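Local coordinates for protein putative oxidoreductase (PDB 3C24) that is a putative oxidoreductase that probably binds a nicotinamide dinucleotide cofactor in an N-terminal Rossmann-type domain, at residues L75-N78 / I79-K82. Sequence-based numbering, arbitrary orientation.
Sequences LPDN and IIEK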
loop_
_atom_site.group_PDB
_atom_site.type_symbol
_atom_site.label_atom_id
_atom_site.label_comp_id
_atom_site.label_asym_id
_atom_site.label_seq_id
_atom_site.Cartn_x
_atom_site.Cartn_y
_atom_site.Cartn_z
ATOM N N LEU A 75 -23.741 11.005 -9.937
ATOM C CA LEU A 75 -24.679 10.132 -9.261
ATOM C C LEU A 75 -24.123 8.730 -9.108
ATOM O O LEU A 75 -23.223 8.349 -9.849
ATOM C CB LEU A 75 -25.953 10.054 -10.067
ATOM C CG LEU A 75 -26.628 11.423 -10.230
ATOM C CD1 LEU A 75 -27.620 11.357 -11.349
ATOM C CD2 LEU A 75 -27.247 11.864 -8.920
ATOM N N PRO A 76 -24.675 7.946 -8.161
ATOM C CA PRO A 76 -24.133 6.589 -7.976
ATOM C C PRO A 76 -24.409 5.686 -9.149
ATOM O O PRO A 76 -25.384 5.833 -9.855
ATOM C CB PRO A 76 -24.799 6.080 -6.682
ATOM C CG PRO A 76 -25.534 7.172 -6.110
ATOM C CD PRO A 76 -25.664 8.310 -7.136
ATOM N N ASP A 77 -23.464 4.783 -9.378
ATOM C CA ASP A 77 -23.528 3.882 -10.542
ATOM C C ASP A 77 -24.824 3.139 -10.679
ATOM O O ASP A 77 -25.278 2.893 -11.780
ATOM C CB ASP A 77 -22.375 2.877 -10.529
ATOM C CG ASP A 77 -21.047 3.533 -10.735
ATOM O OD1 ASP A 77 -20.970 4.496 -11.545
ATOM O OD2 ASP A 77 -20.080 3.076 -10.083
ATOM N N ASN A 78 -25.467 2.841 -9.551
ATOM C CA ASN A 78 -26.708 2.047 -9.590
ATOM C C ASN A 78 -27.953 2.818 -10.034
ATOM O O ASN A 78 -29.057 2.257 -10.144
ATOM C CB ASN A 78 -26.967 1.323 -8.257
ATOM C CG ASN A 78 -27.422 2.245 -7.155
ATOM O OD1 ASN A 78 -27.132 3.436 -7.146
ATOM N ND2 ASN A 78 -28.134 1.682 -6.197
ATOM N N ILE A 79 -27.806 4.105 -10.306
ATOM C CA ILE A 79 -28.954 4.826 -10.842
ATOM C C ILE A 79 -28.569 5.529 -12.152
ATOM O O ILE A 79 -29.385 6.204 -12.761
ATOM C CB ILE A 79 -29.579 5.824 -9.846
ATOM C CG1 ILE A 79 -28.671 7.007 -9.568
ATOM C CG2 ILE A 79 -29.927 5.126 -8.509
ATOM C CD1 ILE A 79 -29.402 8.109 -8.868
ATOM N N ILE A 80 -27.326 5.361 -12.573
ATOM C CA ILE A 80 -26.869 6.036 -13.811
ATOM C C ILE A 80 -27.747 5.677 -15.009
ATOM O O ILE A 80 -28.097 6.536 -15.853
ATOM C CB ILE A 80 -25.363 5.774 -14.089
ATOM C CG1 ILE A 80 -24.482 6.588 -13.147
ATOM C CG2 ILE A 80 -25.004 6.168 -15.535
ATOM C CD1 ILE A 80 -24.561 8.089 -13.361
ATOM N N GLU A 81 -28.159 4.415 -15.095
ATOM C CA GLU A 81 -28.970 3.993 -16.257
ATOM C C GLU A 81 -30.293 4.763 -16.304
ATOM O O GLU A 81 -30.723 5.260 -17.349
ATOM C CB GLU A 81 -29.260 2.499 -16.284
ATOM C CG GLU A 81 -30.217 2.158 -17.407
ATOM C CD GLU A 81 -30.579 0.675 -17.507
ATOM O OE1 GLU A 81 -29.995 -0.155 -16.787
ATOM O OE2 GLU A 81 -31.426 0.366 -18.341
ATOM N N LYS A 82 -30.931 4.852 -15.149
ATOM C CA LYS A 82 -32.225 5.542 -15.012
ATOM C C LYS A 82 -32.080 7.018 -15.272
ATOM O O LYS A 82 -32.866 7.611 -16.040
ATOM C CB LYS A 82 -32.827 5.316 -13.610
ATOM C CG LYS A 82 -34.199 5.932 -13.441
HETATM O O HOH W 1 -27.310 2.102 -13.479
HETATM O O HOH W 2 -30.459 2.756 -13.015
#
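I79 N reaches back to P76 O in a nearly straight hydrogen bond of 3.0 Å, while I80 N makes a weak bond of 3.3 Å to D77 O. Both close i to i+3 turns. Where i to i+4 bonds would follow, two waters step in: one takes the E81 N-H and donates to D77 O, at 2.9 Å from E81 N, and the other joins K82 N to N78 O in the same way. The waters thus hold the D77 and N78 carbonyls apart from the E81 and K82 amides, and the first turn is opened and hydrated there. The two isoleucines pack back on the residues leading into the helix. I79 sets CG1 between its own backbone N and carbonyl carbon (chi1 69°), which carries that branch over the proline ring; CG1 lies 4.1 Å from P76 CD and equally far from L75 CB. I80 sends its CD1 back to L75, 4.1 Å from L75 CB and 3.8 Å from L75 O, and its side chain also touches M110. The exposed N78 places OD1 3.5 Å from I79 CG2. Here strand 70-73 hands over to helix 77-87, the strand-to-helix turn of a beta-alpha-beta unit in a Rossmann-type fold.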